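Local coordinates for oligopeptide-binding protein AppA (Bacillus subtilis, PDB 1XOC) that captures oligopeptides as the solute-binding component of an ABC permease whose uptake activity supports sporulation and genetic competence, at residues E31-F35 / W193-I199. Numbering follows the deposited sequence.
Sequences EPTLF and WKQGQYI
A beta hairpin with a classic bulge, 193-199, receives the irregular loop 31-35, extended at Glu31 and Pro32 and kinked at Thr33 (phi/psi -108/-49), against its turn and the side bearing Trp193 and Ile199. Gln197 N and Tyr198 N both hydrogen-bond to Lys194 O (2.9 and 3.0 Å), and Lys194 N donates to Tyr198 O at 2.9 Å. Gly196 sits in the turn at phi/psi 79/3, a positive phi that glycine readily adopts. Glu31 CA lies 7.0 Å from Gly196 CA. With chi1 and chi2 both t, Glu31 OE2 accepts hydrogen bonds from Gly196 N at 2.7 Å and Trp193 NE1 at 2.9 Å; a buried acid suits two converging N-H donors.

The hairpin joins strands 188-194 and 198-203 of a four-stranded mixed sheet in this family 5 solute-binding protein, while the loop leads from strand 23-28, at the opposite edge, to helix 43-52. Trp193 (chi1 t) pairs its indole N-H with a flat apolar surface; its edge meets carbonyls, CZ2 3.3 Å from Pro32 O and CH2 3.5 Å from Thr33 O. The Phe35 ring (chi1 m) meets its six-membered ring obliquely, centroids 5.1 Å apart, planes at 43°. Ile199 CD1 reaches Pro32 CG (3.6 Å) and the ring edge at Phe35 CZ (3.7 Å), apolar residues suiting this buried spot; Pro32 and Phe35 also rest on Ile48 of helix 43-52. Exposed Gln195, its amide suited to water-mediated links, donates through NE2 to two waters (3.0 and 3.2 Å), which donate respectively to Glu31 OE1 (2.7 Å) and Pro32 O (2.5 Å).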
loop_
_atom_site.group_PDB
_atom_site.type_symbol
_atom_site.label_atom_id
_atom_site.label_comp_id
_atom_site.label_asym_id
_atom_site.label_seq_id
_atom_site.Cartn_x
_atom_site.Cartn_y
_atom_site.Cartn_z
ATOM N N GLU A 31 -1.572 -7.771 -10.983
ATOM C CA GLU A 31 -1.773 -9.136 -10.502
ATOM C C GLU A 31 -1.127 -9.349 -9.155
ATOM O O GLU A 31 0.008 -8.921 -8.952
ATOM C CB GLU A 31 -1.185 -10.127 -11.495
ATOM C CG GLU A 31 -1.576 -11.563 -11.243
ATOM C CD GLU A 31 -1.290 -12.444 -12.429
ATOM O OE1 GLU A 31 -0.524 -12.032 -13.342
ATOM O OE2 GLU A 31 -1.831 -13.565 -12.427
ATOM N N PRO A 32 -1.831 -10.037 -8.227
ATOM C CA PRO A 32 -1.182 -10.388 -6.973
ATOM C C PRO A 32 0.025 -11.308 -7.119
ATOM O O PRO A 32 0.265 -11.951 -8.202
ATOM C CB PRO A 32 -2.288 -11.114 -6.188
ATOM C CG PRO A 32 -3.558 -10.670 -6.810
ATOM C CD PRO A 32 -3.234 -10.518 -8.262
ATOM N N THR A 33 0.770 -11.412 -6.026
ATOM C CA THR A 33 1.943 -12.272 -5.940
ATOM C C THR A 33 1.672 -13.487 -5.048
ATOM O O THR A 33 1.936 -14.613 -5.415
ATOM C CB THR A 33 3.105 -11.465 -5.370
ATOM O OG1 THR A 33 3.466 -10.451 -6.299
ATOM C CG2 THR A 33 4.355 -12.306 -5.227
ATOM N N LEU A 34 1.136 -13.237 -3.864
ATOM C CA LEU A 34 0.808 -14.314 -2.967
ATOM C C LEU A 34 -0.179 -13.830 -1.906
ATOM O O LEU A 34 -0.378 -12.653 -1.764
ATOM C CB LEU A 34 2.077 -14.865 -2.313
ATOM C CG LEU A 34 2.729 -14.163 -1.121
ATOM C CD1 LEU A 34 3.860 -14.904 -0.510
ATOM C CD2 LEU A 34 3.104 -12.757 -1.350
ATOM N N PHE A 35 -0.774 -14.756 -1.167
ATOM C CA PHE A 35 -1.817 -14.419 -0.205
ATOM C C PHE A 35 -1.372 -14.821 1.181
ATOM O O PHE A 35 -1.654 -15.896 1.655
ATOM C CB PHE A 35 -3.125 -15.115 -0.567
ATOM C CG PHE A 35 -3.431 -15.090 -2.034
ATOM C CD1 PHE A 35 -3.626 -16.250 -2.729
ATOM C CD2 PHE A 35 -3.501 -13.904 -2.708
ATOM C CE1 PHE A 35 -3.902 -16.218 -4.061
ATOM C CE2 PHE A 35 -3.768 -13.880 -4.037
ATOM C CZ PHE A 35 -3.966 -15.049 -4.710
ATOM N N TRP A 193 -6.829 -19.702 -9.640
ATOM C CA TRP A 193 -5.998 -18.590 -10.099
ATOM C C TRP A 193 -5.386 -18.976 -11.449
ATOM O O TRP A 193 -4.439 -19.783 -11.531
ATOM C CB TRP A 193 -4.932 -18.242 -9.061
ATOM C CG TRP A 193 -4.021 -17.098 -9.411
ATOM C CD1 TRP A 193 -4.058 -16.290 -10.523
ATOM C CD2 TRP A 193 -2.935 -16.635 -8.621
ATOM N NE1 TRP A 193 -3.040 -15.347 -10.455
ATOM C CE2 TRP A 193 -2.344 -15.536 -9.296
ATOM C CE3 TRP A 193 -2.406 -17.029 -7.387
ATOM C CZ2 TRP A 193 -1.252 -14.826 -8.765
ATOM C CZ3 TRP A 193 -1.318 -16.335 -6.876
ATOM C CH2 TRP A 193 -0.736 -15.263 -7.579
ATOM N N LYS A 194 -5.993 -18.445 -12.503
ATOM C CA LYS A 194 -5.504 -18.616 -13.867
ATOM C C LYS A 194 -4.500 -17.495 -14.088
ATOM O O LYS A 194 -4.879 -16.307 -14.155
ATOM C CB LYS A 194 -6.661 -18.529 -14.839
ATOM C CG LYS A 194 -6.207 -18.785 -16.269
ATOM C CD LYS A 194 -6.994 -19.846 -17.050
ATOM C CE LYS A 194 -6.030 -20.570 -17.996
ATOM N NZ LYS A 194 -6.634 -21.556 -18.936
ATOM N N GLN A 195 -3.224 -17.877 -14.111
ATOM C CA GLN A 195 -2.131 -16.929 -14.066
ATOM C C GLN A 195 -2.250 -15.938 -15.240
ATOM O O GLN A 195 -2.475 -16.324 -16.388
ATOM C CB GLN A 195 -0.777 -17.660 -14.056
ATOM C CG GLN A 195 0.430 -16.741 -13.840
ATOM C CD GLN A 195 0.618 -16.316 -12.396
ATOM O OE1 GLN A 195 0.283 -17.052 -11.464
ATOM N NE2 GLN A 195 1.167 -15.107 -12.205
ATOM N N GLY A 196 -2.139 -14.653 -14.922
ATOM C CA GLY A 196 -2.238 -13.595 -15.899
ATOM C C GLY A 196 -3.654 -13.235 -16.332
ATOM O O GLY A 196 -3.839 -12.375 -17.200
ATOM N N GLN A 197 -4.671 -13.872 -15.751
ATOM C CA GLN A 197 -6.033 -13.670 -16.222
ATOM C C GLN A 197 -6.975 -13.320 -15.086
ATOM O O GLN A 197 -7.642 -12.295 -15.150
ATOM C CB GLN A 197 -6.535 -14.903 -16.934
ATOM C CG GLN A 197 -5.753 -15.234 -18.158
ATOM C CD GLN A 197 -6.483 -16.203 -19.047
ATOM O OE1 GLN A 197 -5.923 -17.215 -19.457
ATOM N NE2 GLN A 197 -7.759 -15.923 -19.325
ATOM N N TYR A 198 -7.087 -14.204 -14.101
ATOM C CA TYR A 198 -8.037 -13.954 -13.000
ATOM C C TYR A 198 -7.833 -14.844 -11.792
ATOM O O TYR A 198 -7.273 -15.903 -11.869
ATOM C CB TYR A 198 -9.492 -14.137 -13.478
ATOM C CG TYR A 198 -9.799 -15.545 -13.931
ATOM C CD1 TYR A 198 -9.739 -15.891 -15.264
ATOM C CD2 TYR A 198 -10.142 -16.532 -13.008
ATOM C CE1 TYR A 198 -10.008 -17.183 -15.662
ATOM C CE2 TYR A 198 -10.425 -17.830 -13.412
ATOM C CZ TYR A 198 -10.354 -18.139 -14.724
ATOM O OH TYR A 198 -10.626 -19.443 -15.127
ATOM N N ILE A 199 -8.360 -14.370 -10.675
ATOM C CA ILE A 199 -8.499 -15.145 -9.451
ATOM C C ILE A 199 -9.998 -15.193 -9.167
ATOM O O ILE A 199 -10.644 -14.143 -9.062
ATOM C CB ILE A 199 -7.787 -14.465 -8.278
ATOM C CG1 ILE A 199 -6.282 -14.415 -8.574
ATOM C CG2 ILE A 199 -8.090 -15.196 -6.978
ATOM C CD1 ILE A 199 -5.505 -13.506 -7.722
HETATM O O HOH W 1 1.310 -13.454 -14.692
HETATM O O HOH W 2 1.832 -12.978 -9.900
#